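Local coordinates for neural-cadherin (PDB 3UBF), which mediates calcium-dependent, mainly homophilic cell-cell adhesion through extracellular cadherin repeats, three of which make up this fragment, at residues 103-108 and 133-138; 178-183 and 200-205; 212-217 and 288-293; 238-243 and 292-297. One frame throughout, in Å; residues are numbered along the deposited sequence.

Interaction 1 of 4, residues 103-108 and 133-138; sequences PPYFIN and RDPDTD. With ZN (zinc ion), chain G; ZN (zinc ion), chain B; CA (calcium ion), chain T; ZN (zinc ion), chain H.
Tyr-105 and Arg-133 pair backbone to backbone where the short edge strand 105-106 lies antiparallel to the end of strand 126-133. Their two reciprocal hydrogen bonds run from Tyr-105 N to Arg-133 O (3.0 Å) and from Arg-133 N to Tyr-105 O (2.8 Å). Pro-104, which has no N-H to offer, adds a CA-H...O contact to the same Arg-133 O.

Long or flat side chains build the packing. With CG of Tyr-105 between the backbone N and carbonyl carbon (chi1 48°), its ring folds over the backbone, one face above Arg-133 O, while CE2 meets CD of Pro-135 obliquely at 3.8 Å. The arginine runs alongside the tyrosine, and its guanidinium stands almost perpendicular to the ring (86°). Tyr-105 OH lies at the guanidinium edge and accepts a weak hydrogen bond from Arg-133 NH2 (3.4 Å), and CG2 of Ile-107 covers the centre of one guanidinium face.

From Asp-134 onward the chemistry turns ionic. Asp-134 and Asp-136 form consecutive Asx turns: OD1 of Asp-134 accepts from Asp-136 N (2.7 Å), and OD1 of Asp-136 from Asp-138 N (3.0 Å). Asp-134 also holds a separate zinc ion with His-139 and Asp-185. OD2 of Asp-136 binds a zinc ion (2.0 Å) together with Glu-61 and Asp-98, whereas Asp-138 OD2 joins Glu-13 and Glu-61 at the calcium. Aspartate suits position 136, one oxygen shaping the loop and the other facing metal. A backbone-paired strand end thus leads into Asp-136 and Asp-138, whose metals bridge two successive cadherin domains, consistent with rigid cadherin junctions.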
loop_
_atom_site.group_PDB
_atom_site.type_symbol
_atom_site.label_atom_id
_atom_site.label_comp_id
_atom_site.label_asym_id
_atom_site.label_seq_id
_atom_site.Cartn_x
_atom_site.Cartn_y
_atom_site.Cartn_z
ATOM N N PRO A 103 7.971 -1.622 1.879
ATOM C CA PRO A 103 7.104 -2.423 2.748
ATOM C C PRO A 103 5.686 -2.529 2.228
ATOM O O PRO A 103 5.206 -1.590 1.590
ATOM C CB PRO A 103 7.109 -1.649 4.074
ATOM C CG PRO A 103 8.314 -0.762 4.001
ATOM C CD PRO A 103 8.414 -0.392 2.556
ATOM N N PRO A 104 5.005 -3.663 2.512
ATOM C CA PRO A 104 3.589 -3.761 2.194
ATOM C C PRO A 104 2.768 -2.738 2.965
ATOM O O PRO A 104 3.201 -2.218 4.002
ATOM C CB PRO A 104 3.217 -5.181 2.634
ATOM C CG PRO A 104 4.238 -5.555 3.628
ATOM C CD PRO A 104 5.496 -4.860 3.218
ATOM N N TYR A 105 1.594 -2.438 2.433
ATOM C CA TYR A 105 0.655 -1.556 3.098
ATOM C C TYR A 105 -0.718 -2.146 2.886
ATOM O O TYR A 105 -0.969 -2.796 1.872
ATOM C CB TYR A 105 0.741 -0.139 2.531
ATOM C CG TYR A 105 0.718 -0.095 1.033
ATOM C CD1 TYR A 105 -0.466 0.130 0.338
ATOM C CD2 TYR A 105 1.883 -0.288 0.306
ATOM C CE1 TYR A 105 -0.493 0.158 -1.031
ATOM C CE2 TYR A 105 1.867 -0.274 -1.075
ATOM C CZ TYR A 105 0.681 -0.049 -1.736
ATOM O OH TYR A 105 0.699 -0.029 -3.111
ATOM N N PHE A 106 -1.597 -1.947 3.859
ATOM C CA PHE A 106 -2.978 -2.383 3.723
ATOM C C PHE A 106 -3.695 -1.549 2.675
ATOM O O PHE A 106 -3.559 -0.316 2.650
ATOM C CB PHE A 106 -3.687 -2.307 5.063
ATOM C CG PHE A 106 -3.243 -3.374 6.034
ATOM C CD1 PHE A 106 -2.467 -3.042 7.142
ATOM C CD2 PHE A 106 -3.583 -4.715 5.823
ATOM C CE1 PHE A 106 -2.058 -4.011 8.027
ATOM C CE2 PHE A 106 -3.168 -5.703 6.699
ATOM C CZ PHE A 106 -2.403 -5.358 7.804
ATOM N N ILE A 107 -4.404 -2.242 1.788
ATOM C CA ILE A 107 -5.287 -1.606 0.803
ATOM C C ILE A 107 -6.769 -1.667 1.177
ATOM O O ILE A 107 -7.607 -1.100 0.478
ATOM C CB ILE A 107 -5.048 -2.118 -0.657
ATOM C CG1 ILE A 107 -5.401 -3.594 -0.798
ATOM C CG2 ILE A 107 -3.603 -1.881 -1.059
ATOM C CD1 ILE A 107 -5.338 -4.116 -2.234
ATOM N N ASN A 108 -7.096 -2.335 2.277
ATOM C CA ASN A 108 -8.454 -2.224 2.857
ATOM C C ASN A 108 -8.938 -0.782 2.950
ATOM O O ASN A 108 -8.240 0.087 3.483
ATOM C CB ASN A 108 -8.515 -2.859 4.237
ATOM C CG ASN A 108 -8.282 -4.347 4.192
ATOM O OD1 ASN A 108 -7.154 -4.808 4.390
ATOM N ND2 ASN A 108 -9.333 -5.111 3.900
ATOM N N ARG A 133 -0.784 -4.987 0.082
ATOM C CA ARG A 133 -0.068 -5.041 -1.172
ATOM C C ARG A 133 1.399 -4.804 -0.888
ATOM O O ARG A 133 1.753 -3.852 -0.184
ATOM C CB ARG A 133 -0.598 -3.959 -2.108
ATOM C CG ARG A 133 0.104 -3.855 -3.438
ATOM C CD ARG A 133 -0.431 -2.650 -4.214
ATOM N NE ARG A 133 -1.827 -2.833 -4.622
ATOM C CZ ARG A 133 -2.690 -1.839 -4.845
ATOM N NH1 ARG A 133 -3.940 -2.110 -5.220
ATOM N NH2 ARG A 133 -2.309 -0.576 -4.679
ATOM N N ASP A 134 2.242 -5.688 -1.407
ATOM C CA ASP A 134 3.681 -5.474 -1.433
ATOM C C ASP A 134 3.983 -4.884 -2.798
ATOM O O ASP A 134 3.685 -5.508 -3.815
ATOM C CB ASP A 134 4.448 -6.787 -1.216
ATOM C CG ASP A 134 5.927 -6.571 -0.902
ATOM O OD1 ASP A 134 6.614 -5.822 -1.624
ATOM O OD2 ASP A 134 6.425 -7.177 0.071
ATOM N N PRO A 135 4.544 -3.658 -2.828
ATOM C CA PRO A 135 4.919 -3.060 -4.120
ATOM C C PRO A 135 5.902 -3.939 -4.879
ATOM O O PRO A 135 6.002 -3.822 -6.106
ATOM C CB PRO A 135 5.552 -1.706 -3.740
ATOM C CG PRO A 135 5.798 -1.765 -2.267
ATOM C CD PRO A 135 4.761 -2.720 -1.708
ATOM N N ASP A 136 6.614 -4.811 -4.159
ATOM C CA ASP A 136 7.416 -5.846 -4.808
ATOM C C ASP A 136 6.586 -7.074 -5.190
ATOM O O ASP A 136 6.131 -7.854 -4.348
ATOM C CB ASP A 136 8.636 -6.243 -3.971
ATOM C CG ASP A 136 9.718 -6.910 -4.807
ATOM O OD1 ASP A 136 9.377 -7.606 -5.791
ATOM O OD2 ASP A 136 10.911 -6.742 -4.487
ATOM N N THR A 137 6.416 -7.220 -6.491
ATOM C CA THR A 137 5.658 -8.291 -7.127
ATOM C C THR A 137 6.171 -9.701 -6.815
ATOM O O THR A 137 5.443 -10.676 -6.944
ATOM C CB THR A 137 5.648 -8.001 -8.646
ATOM O OG1 THR A 137 4.419 -7.344 -8.970
ATOM C CG2 THR A 137 5.837 -9.256 -9.522
ATOM N N ASP A 138 7.420 -9.780 -6.368
ATOM C CA ASP A 138 8.124 -11.041 -6.183
ATOM C C ASP A 138 8.123 -11.504 -4.726
ATOM O O ASP A 138 8.843 -12.432 -4.363
ATOM C CB ASP A 138 9.573 -10.877 -6.676
ATOM C CG ASP A 138 10.098 -12.116 -7.342
ATOM O OD1 ASP A 138 9.306 -13.075 -7.496
ATOM O OD2 ASP A 138 11.299 -12.142 -7.721
HETATM ZN ZN ZN G . 8.058 -6.965 0.401
HETATM ZN ZN ZN B . 12.323 -7.950 -5.196
HETATM CA CA CA T . 12.936 -9.928 -7.717
HETATM ZN ZN ZN H . 11.943 -14.040 -8.593
HETATM O O HOH W 1 12.244 -7.712 -6.744
HETATM O O HOH W 2 11.016 -13.122 -10.256
HETATM O O HOH W 3 12.188 -15.008 -7.106
HETATM O O HOH W 4 12.732 -9.881 -9.986
#

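Interaction 2 of 4, residues 178-183 and 200-205; sequences VLYVKA and EERLSI. With ZN (zinc ion), chain J.
Tyr-180 and Arg-202 stand on the same face of the sheet, the arginine reaching over the ring. CG of Arg-202 is anti to the backbone N (chi1 -176°) and the chain runs straight on to NE, which lays its methylenes across one ring face. Arg-202 CB makes an off-centre CH-pi contact 4.2 Å from the ring centroid of Tyr-180, and Arg-202 CD ends 3.4 Å from Tyr-180 OH. The guanidinium is steeply turned against the ring, at 76°, with the phenol oxygen near its edge; a water hydrogen-bonds to both NE and that OH. Val-178 CG2 lies 3.3 Å from Arg-202 NH2, while the charged end finds its salt bridge with Glu-176.

The backbones below are the last two long strands, F and G, of the Greek-key sandwich of this fragment's second cadherin domain. Hydrogen-bonded pairs Leu-179/Leu-203 and Val-181/Glu-201 hold them antiparallel, as in Leu-203 N to Leu-179 O (2.7 Å). The opposite face turns to the sandwich interior, which suits branched apolar side chains: Val-181 and Leu-203 pack on Leu-130 and Phe-128.

At the other end of the pairing, Lys-182 crosses Glu-200. The lysine chain bends at its last torsion (chi4 79°), bringing NZ into a salt bridge with Glu-200, its hydrogen bond to OE2 long and weak at 3.3 Å. The same oxygen binds a zinc ion at 2.2 Å.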
loop_
_atom_site.group_PDB
_atom_site.type_symbol
_atom_site.label_atom_id
_atom_site.label_comp_id
_atom_site.label_asym_id
_atom_site.label_seq_id
_atom_site.Cartn_x
_atom_site.Cartn_y
_atom_site.Cartn_z
ATOM N N VAL A 178 -11.838 -6.140 19.054
ATOM C CA VAL A 178 -10.690 -5.497 18.440
ATOM C C VAL A 178 -9.546 -6.473 18.183
ATOM O O VAL A 178 -9.087 -7.162 19.083
ATOM C CB VAL A 178 -10.185 -4.282 19.281
ATOM C CG1 VAL A 178 -8.950 -3.659 18.657
ATOM C CG2 VAL A 178 -11.272 -3.233 19.430
ATOM N N LEU A 179 -9.091 -6.529 16.942
ATOM C CA LEU A 179 -7.838 -7.201 16.634
ATOM C C LEU A 179 -6.865 -6.192 16.077
ATOM O O LEU A 179 -7.242 -5.342 15.263
ATOM C CB LEU A 179 -8.041 -8.269 15.576
ATOM C CG LEU A 179 -9.006 -9.409 15.812
ATOM C CD1 LEU A 179 -9.030 -10.230 14.542
ATOM C CD2 LEU A 179 -8.504 -10.225 16.979
ATOM N N TYR A 180 -5.617 -6.283 16.517
ATOM C CA TYR A 180 -4.527 -5.600 15.829
ATOM C C TYR A 180 -3.876 -6.594 14.883
ATOM O O TYR A 180 -3.516 -7.700 15.288
ATOM C CB TYR A 180 -3.524 -4.991 16.810
ATOM C CG TYR A 180 -4.063 -3.753 17.474
ATOM C CD1 TYR A 180 -4.960 -3.849 18.537
ATOM C CD2 TYR A 180 -3.698 -2.486 17.029
ATOM C CE1 TYR A 180 -5.474 -2.719 19.139
ATOM C CE2 TYR A 180 -4.201 -1.341 17.636
ATOM C CZ TYR A 180 -5.089 -1.469 18.683
ATOM O OH TYR A 180 -5.600 -0.357 19.296
ATOM N N VAL A 181 -3.779 -6.207 13.617
ATOM C CA VAL A 181 -3.387 -7.116 12.552
ATOM C C VAL A 181 -2.201 -6.532 11.802
ATOM O O VAL A 181 -1.961 -5.321 11.836
ATOM C CB VAL A 181 -4.546 -7.348 11.567
ATOM C CG1 VAL A 181 -5.689 -8.140 12.227
ATOM C CG2 VAL A 181 -5.057 -6.009 11.017
ATOM N N LYS A 182 -1.461 -7.393 11.119
ATOM C CA LYS A 182 -0.215 -7.000 10.502
ATOM C C LYS A 182 -0.018 -7.963 9.358
ATOM O O LYS A 182 -0.445 -9.116 9.441
ATOM C CB LYS A 182 0.894 -7.183 11.529
ATOM C CG LYS A 182 2.224 -6.518 11.263
ATOM C CD LYS A 182 3.196 -6.987 12.353
ATOM C CE LYS A 182 4.592 -6.445 12.179
ATOM N NZ LYS A 182 4.699 -5.032 12.645
ATOM N N ALA A 183 0.599 -7.490 8.283
ATOM C CA ALA A 183 1.025 -8.378 7.213
ATOM C C ALA A 183 2.530 -8.261 7.110
ATOM O O ALA A 183 3.078 -7.160 7.124
ATOM C CB ALA A 183 0.365 -8.024 5.909
ATOM N N GLU A 200 0.858 -2.092 12.237
ATOM C CA GLU A 200 -0.071 -2.902 13.003
ATOM C C GLU A 200 -1.366 -2.130 13.077
ATOM O O GLU A 200 -1.493 -1.203 13.881
ATOM C CB GLU A 200 0.482 -3.170 14.396
ATOM C CG GLU A 200 1.864 -3.787 14.334
ATOM C CD GLU A 200 2.477 -4.010 15.682
ATOM O OE1 GLU A 200 1.875 -3.608 16.699
ATOM O OE2 GLU A 200 3.587 -4.594 15.726
ATOM N N GLU A 201 -2.305 -2.493 12.211
ATOM C CA GLU A 201 -3.583 -1.805 12.102
ATOM C C GLU A 201 -4.636 -2.360 13.044
ATOM O O GLU A 201 -4.642 -3.550 13.378
ATOM C CB GLU A 201 -4.125 -1.875 10.666
ATOM C CG GLU A 201 -3.618 -0.773 9.736
ATOM C CD GLU A 201 -4.085 0.630 10.115
ATOM O OE1 GLU A 201 -4.936 0.799 11.024
ATOM O OE2 GLU A 201 -3.578 1.584 9.506
ATOM N N ARG A 202 -5.560 -1.493 13.425
ATOM C CA ARG A 202 -6.647 -1.859 14.307
ATOM C C ARG A 202 -7.899 -2.212 13.521
ATOM O O ARG A 202 -8.430 -1.391 12.777
ATOM C CB ARG A 202 -6.949 -0.710 15.252
ATOM C CG ARG A 202 -7.992 -1.014 16.275
ATOM C CD ARG A 202 -8.147 0.190 17.122
ATOM N NE ARG A 202 -9.100 0.027 18.213
ATOM C CZ ARG A 202 -10.410 0.231 18.116
ATOM N NH1 ARG A 202 -10.958 0.567 16.950
ATOM N NH2 ARG A 202 -11.174 0.087 19.195
ATOM N N LEU A 203 -8.364 -3.440 13.728
ATOM C CA LEU A 203 -9.598 -3.933 13.141
ATOM C C LEU A 203 -10.672 -3.983 14.227
ATOM O O LEU A 203 -10.531 -4.666 15.265
ATOM C CB LEU A 203 -9.389 -5.295 12.465
ATOM C CG LEU A 203 -10.630 -6.093 12.026
ATOM C CD1 LEU A 203 -11.542 -5.287 11.108
ATOM C CD2 LEU A 203 -10.242 -7.398 11.367
ATOM N N SER A 204 -11.731 -3.228 13.963
ATOM C CA SER A 204 -12.868 -3.098 14.845
ATOM C C SER A 204 -14.023 -3.902 14.275
ATOM O O SER A 204 -14.494 -3.615 13.172
ATOM C CB SER A 204 -13.276 -1.625 14.955
ATOM O OG SER A 204 -14.653 -1.526 15.275
ATOM N N ILE A 205 -14.463 -4.913 15.024
ATOM C CA ILE A 205 -15.595 -5.749 14.631
ATOM C C ILE A 205 -16.693 -5.548 15.667
ATOM O O ILE A 205 -16.472 -5.763 16.853
ATOM C CB ILE A 205 -15.184 -7.236 14.552
ATOM C CG1 ILE A 205 -13.970 -7.407 13.631
ATOM C CG2 ILE A 205 -16.342 -8.091 14.075
ATOM C CD1 ILE A 205 -13.245 -8.718 13.792
HETATM ZN ZN ZN J . 4.776 -3.929 17.414
HETATM O O HOH W 5 -8.093 -0.715 21.135
HETATM O O HOH W 6 6.836 -2.673 16.801
#

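Interaction 3 of 4, residues 212-217 and 288-293; sequences PQFYMP and LIVTAT
Phe-214 drives its ring tip against Ala-292, CZ lying 3.5 Å from the alanine CB. The methyl approaches obliquely, and the carbonyl carbon of Thr-291 lies near the ring plane at the edge. On the same ring, CE2 packs against CG1 of Val-290 (4.2 Å), and CZ comes to 3.7 Å from Val-290 O. Pro-212, two residues earlier and likewise directed at strand 288-293, sets its CB 4.3 Å from CB of Ala-292. The small alanine accommodates both neighbours, and the large flat phenylalanine spans the distance to the other backbone.

The phenylalanine's CG is anti to its carbonyl carbon (chi1 -78°), which carries the ring inward from the edge strand. That strand is held by backbone hydrogen bonds of Gln-213 with Lys-239 and of Tyr-215 with Lys-237, while Pro-212 O accepts from Thr-301 OG1.

Farther out, Ile-236 and Ala-238 of strand 232-239 and Val-303 of strand 300-310 also touch the ring. Phe-214 thus sits in the buried interior of the sandwich of this fragment's third cadherin domain, reaching from the sheet containing strands 213-214 and 232-239 to the facing sheet of strands 285-294 and 300-310.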
loop_
_atom_site.group_PDB
_atom_site.type_symbol
_atom_site.label_atom_id
_atom_site.label_comp_id
_atom_site.label_asym_id
_atom_site.label_seq_id
_atom_site.Cartn_x
_atom_site.Cartn_y
_atom_site.Cartn_z
ATOM N N PRO A 212 -22.679 3.706 9.416
ATOM C CA PRO A 212 -21.951 3.796 8.160
ATOM C C PRO A 212 -20.592 4.414 8.390
ATOM O O PRO A 212 -20.431 5.212 9.327
ATOM C CB PRO A 212 -22.792 4.775 7.327
ATOM C CG PRO A 212 -24.107 4.814 7.961
ATOM C CD PRO A 212 -23.866 4.576 9.409
ATOM N N GLN A 213 -19.629 4.028 7.557
ATOM C CA GLN A 213 -18.307 4.620 7.578
ATOM C C GLN A 213 -18.030 5.245 6.223
ATOM O O GLN A 213 -18.207 4.614 5.169
ATOM C CB GLN A 213 -17.245 3.579 7.900
ATOM C CG GLN A 213 -15.834 4.132 8.024
ATOM C CD GLN A 213 -14.823 3.042 8.313
ATOM O OE1 GLN A 213 -15.077 1.863 8.061
ATOM N NE2 GLN A 213 -13.676 3.422 8.847
ATOM N N PHE A 214 -17.596 6.499 6.266
ATOM C CA PHE A 214 -17.235 7.216 5.067
ATOM C C PHE A 214 -15.928 6.667 4.529
ATOM O O PHE A 214 -15.093 6.185 5.295
ATOM C CB PHE A 214 -17.140 8.712 5.354
ATOM C CG PHE A 214 -18.473 9.397 5.435
ATOM C CD1 PHE A 214 -19.022 9.731 6.667
ATOM C CD2 PHE A 214 -19.182 9.712 4.276
ATOM C CE1 PHE A 214 -20.272 10.374 6.753
ATOM C CE2 PHE A 214 -20.444 10.353 4.347
ATOM C CZ PHE A 214 -20.985 10.689 5.586
ATOM N N TYR A 215 -15.761 6.724 3.209
ATOM C CA TYR A 215 -14.542 6.227 2.552
ATOM C C TYR A 215 -13.327 7.125 2.762
ATOM O O TYR A 215 -12.200 6.723 2.492
ATOM C CB TYR A 215 -14.798 5.913 1.073
ATOM C CG TYR A 215 -15.295 4.501 0.898
ATOM C CD1 TYR A 215 -16.662 4.220 0.855
ATOM C CD2 TYR A 215 -14.398 3.430 0.827
ATOM C CE1 TYR A 215 -17.120 2.926 0.725
ATOM C CE2 TYR A 215 -14.845 2.134 0.696
ATOM C CZ TYR A 215 -16.212 1.885 0.650
ATOM O OH TYR A 215 -16.672 0.585 0.525
ATOM N N MET A 216 -13.561 8.335 3.263
ATOM C CA MET A 216 -12.482 9.203 3.748
ATOM C C MET A 216 -12.868 9.769 5.127
ATOM O O MET A 216 -14.047 10.079 5.357
ATOM C CB MET A 216 -12.243 10.368 2.790
ATOM C CG MET A 216 -12.276 10.005 1.329
ATOM S SD MET A 216 -10.711 10.226 0.551
ATOM C CE MET A 216 -10.359 11.930 0.997
ATOM N N PRO A 217 -11.884 9.933 6.038
ATOM C CA PRO A 217 -12.190 10.486 7.349
ATOM C C PRO A 217 -12.542 11.977 7.293
ATOM O O PRO A 217 -13.190 12.492 8.210
ATOM C CB PRO A 217 -10.901 10.256 8.125
ATOM C CG PRO A 217 -9.850 10.307 7.088
ATOM C CD PRO A 217 -10.446 9.644 5.895
ATOM N N LEU A 288 -18.556 22.390 5.574
ATOM C CA LEU A 288 -19.819 21.706 5.421
ATOM C C LEU A 288 -19.752 20.390 6.163
ATOM O O LEU A 288 -18.666 19.838 6.378
ATOM C CB LEU A 288 -20.107 21.462 3.937
ATOM C CG LEU A 288 -19.995 22.678 2.999
ATOM C CD1 LEU A 288 -19.789 22.236 1.558
ATOM C CD2 LEU A 288 -21.221 23.593 3.114
ATOM N N ILE A 289 -20.908 19.897 6.579
ATOM C CA ILE A 289 -20.975 18.582 7.161
ATOM C C ILE A 289 -21.909 17.749 6.313
ATOM O O ILE A 289 -23.083 18.111 6.109
ATOM C CB ILE A 289 -21.449 18.599 8.623
ATOM C CG1 ILE A 289 -20.450 19.346 9.498
ATOM C CG2 ILE A 289 -21.612 17.171 9.142
ATOM C CD1 ILE A 289 -20.901 19.521 10.947
ATOM N N VAL A 290 -21.371 16.641 5.809
ATOM C CA VAL A 290 -22.176 15.637 5.136
ATOM C C VAL A 290 -22.588 14.553 6.127
ATOM O O VAL A 290 -21.765 14.044 6.905
ATOM C CB VAL A 290 -21.449 15.019 3.918
ATOM C CG1 VAL A 290 -22.338 13.942 3.253
ATOM C CG2 VAL A 290 -21.080 16.113 2.910
ATOM N N THR A 291 -23.868 14.213 6.104
ATOM C CA THR A 291 -24.372 13.121 6.919
ATOM C C THR A 291 -24.798 11.962 6.028
ATOM O O THR A 291 -25.452 12.173 5.010
ATOM C CB THR A 291 -25.517 13.594 7.811
ATOM O OG1 THR A 291 -25.053 14.697 8.593
ATOM C CG2 THR A 291 -25.998 12.474 8.755
ATOM N N ALA A 292 -24.374 10.753 6.404
ATOM C CA ALA A 292 -24.861 9.510 5.798
ATOM C C ALA A 292 -25.884 8.855 6.722
ATOM O O ALA A 292 -25.580 8.537 7.865
ATOM C CB ALA A 292 -23.716 8.548 5.519
ATOM N N THR A 293 -27.088 8.641 6.212
ATOM C CA THR A 293 -28.166 8.083 7.010
ATOM C C THR A 293 -28.674 6.793 6.397
ATOM O O THR A 293 -28.989 6.741 5.214
ATOM C CB THR A 293 -29.311 9.095 7.139
ATOM O OG1 THR A 293 -28.776 10.332 7.625
ATOM C CG2 THR A 293 -30.388 8.602 8.090
#

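Interaction 4 of 4, residues 238-243 and 292-297; sequences AKSFAD and ATEDSG. With ZN (zinc ion), chain E.
The carboxylate of Glu-294 is the flat group that meets Ser-240: the serine OG donates to OE2 at 2.5 Å, from the anti side and 34° out of the carboxylate plane. A water also donates to OE2 (2.7 Å) and accepts from the backbone N of Phe-241, so the one oxygen gathers two donors. Glu-294 reaches this point because its chain is extended beyond CG. Its carboxylate is buried, and these bonds help satisfy it. Ser-240 OG in turn accepts from Arg-244 N, which fixes its place; a short hydroxyl suits a position between a backbone N-H and a carboxylate.

The two segments run nearly parallel, their end-to-end directions 12° apart; their strand portions belong to the facing sheets of this fragment's third cadherin domain, at its end toward the second, and both continue into loops. Ser-240 begins a type I turn closed by Asp-243 N to Ser-240 O (3.0 Å). The Phe-241 side chain packs on Gln-114 and Val-116 of the second domain, consistent with a direct, calcium-free interdomain linker.

Deeper in, the Ala-238 and Ala-292 methyls meet at 3.7 Å, small enough for the sheets to approach closely.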
loop_
_atom_site.group_PDB
_atom_site.type_symbol
_atom_site.label_atom_id
_atom_site.label_comp_id
_atom_site.label_asym_id
_atom_site.label_seq_id
_atom_site.Cartn_x
_atom_site.Cartn_y
_atom_site.Cartn_z
ATOM N N ALA A 238 -20.247 6.567 1.684
ATOM C CA ALA A 238 -20.152 5.879 2.953
ATOM C C ALA A 238 -20.513 4.424 2.745
ATOM O O ALA A 238 -21.328 4.082 1.887
ATOM C CB ALA A 238 -21.036 6.521 3.990
ATOM N N LYS A 239 -19.866 3.565 3.515
ATOM C CA LYS A 239 -20.082 2.150 3.411
ATOM C C LYS A 239 -21.139 1.810 4.436
ATOM O O LYS A 239 -21.048 2.229 5.593
ATOM C CB LYS A 239 -18.785 1.411 3.713
ATOM C CG LYS A 239 -18.930 -0.079 3.751
ATOM C CD LYS A 239 -17.635 -0.738 4.095
ATOM C CE LYS A 239 -17.828 -2.217 4.101
ATOM N NZ LYS A 239 -16.537 -2.905 3.889
ATOM N N SER A 240 -22.155 1.071 4.007
ATOM C CA SER A 240 -23.145 0.564 4.926
ATOM C C SER A 240 -22.771 -0.864 5.272
ATOM O O SER A 240 -22.720 -1.732 4.390
ATOM C CB SER A 240 -24.543 0.628 4.305
ATOM O OG SER A 240 -25.459 -0.136 5.063
ATOM N N PHE A 241 -22.522 -1.114 6.550
ATOM C CA PHE A 241 -22.146 -2.456 6.991
ATOM C C PHE A 241 -23.296 -3.454 6.982
ATOM O O PHE A 241 -23.072 -4.668 6.998
ATOM C CB PHE A 241 -21.448 -2.394 8.342
ATOM C CG PHE A 241 -20.204 -1.599 8.292
ATOM C CD1 PHE A 241 -20.226 -0.238 8.590
ATOM C CD2 PHE A 241 -19.016 -2.181 7.860
ATOM C CE1 PHE A 241 -19.085 0.512 8.505
ATOM C CE2 PHE A 241 -17.857 -1.430 7.774
ATOM C CZ PHE A 241 -17.889 -0.087 8.087
ATOM N N ALA A 242 -24.518 -2.932 6.939
ATOM C CA ALA A 242 -25.715 -3.752 6.787
ATOM C C ALA A 242 -26.098 -3.848 5.318
ATOM O O ALA A 242 -27.139 -4.381 4.972
ATOM C CB ALA A 242 -26.850 -3.153 7.590
ATOM N N ASP A 243 -25.246 -3.300 4.461
ATOM C CA ASP A 243 -25.463 -3.273 3.015
ATOM C C ASP A 243 -26.821 -2.666 2.651
ATOM O O ASP A 243 -27.490 -3.087 1.699
ATOM C CB ASP A 243 -25.277 -4.671 2.421
ATOM C CG ASP A 243 -24.734 -4.630 1.023
ATOM O OD1 ASP A 243 -24.139 -3.585 0.649
ATOM O OD2 ASP A 243 -24.902 -5.644 0.297
ATOM N N ALA A 292 -24.374 10.753 6.404
ATOM C CA ALA A 292 -24.861 9.510 5.798
ATOM C C ALA A 292 -25.884 8.855 6.722
ATOM O O ALA A 292 -25.580 8.537 7.865
ATOM C CB ALA A 292 -23.716 8.548 5.519
ATOM N N THR A 293 -27.088 8.641 6.212
ATOM C CA THR A 293 -28.166 8.083 7.010
ATOM C C THR A 293 -28.674 6.793 6.397
ATOM O O THR A 293 -28.989 6.741 5.214
ATOM C CB THR A 293 -29.311 9.095 7.139
ATOM O OG1 THR A 293 -28.776 10.332 7.625
ATOM C CG2 THR A 293 -30.388 8.602 8.090
ATOM N N GLU A 294 -28.723 5.747 7.217
ATOM C CA GLU A 294 -29.374 4.496 6.849
ATOM C C GLU A 294 -30.847 4.610 7.182
ATOM O O GLU A 294 -31.205 5.066 8.266
ATOM C CB GLU A 294 -28.770 3.324 7.621
ATOM C CG GLU A 294 -27.369 2.934 7.177
ATOM C CD GLU A 294 -26.879 1.637 7.810
ATOM O OE1 GLU A 294 -27.401 1.238 8.875
ATOM O OE2 GLU A 294 -25.952 1.021 7.237
ATOM N N ASP A 295 -31.705 4.219 6.246
ATOM C CA ASP A 295 -33.130 4.040 6.558
ATOM C C ASP A 295 -33.298 2.593 6.996
ATOM O O ASP A 295 -34.418 2.074 7.066
ATOM C CB ASP A 295 -34.025 4.354 5.357
ATOM C CG ASP A 295 -35.051 5.444 5.657
ATOM O OD1 ASP A 295 -34.642 6.628 5.740
ATOM O OD2 ASP A 295 -36.258 5.125 5.791
ATOM N N SER A 296 -32.158 1.953 7.275
ATOM C CA SER A 296 -32.099 0.618 7.871
ATOM C C SER A 296 -32.493 0.699 9.348
ATOM O O SER A 296 -32.517 -0.316 10.059
ATOM C CB SER A 296 -30.685 0.039 7.726
ATOM O OG SER A 296 -30.687 -1.382 7.822
ATOM N N GLY A 297 -32.810 1.919 9.789
ATOM C CA GLY A 297 -33.184 2.205 11.173
ATOM C C GLY A 297 -32.084 2.989 11.875
ATOM O O GLY A 297 -30.993 2.460 12.123
HETATM ZN ZN ZN E . -24.110 -6.096 -2.123
HETATM O O HOH W 7 -23.534 0.656 8.382
HETATM O O HOH W 8 -23.390 -4.133 -1.767
#

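Overall arrangement
Along the chain, interactions 1 and 2 close before 3 and 4 open, and 3 and 4 end on the same strand, 285-294. Interactions 1 and 2, with centres about 17 Å apart, belong to the second cadherin domain and touch where Phe-106 CD1 packs 3.6 Å from Glu-201 CG. Interactions 3 and 4, about 11 Å apart, share Ala-292 in the third domain, where strands 213-214 and 232-239 are sheet neighbours. Centres of interactions 1 and 4 are about 30 Å apart. Interaction 1 lies at the metal-bound junction with the first domain, and interaction 4 at the junction between second and third domains, so one fragment contains two differently built linkers.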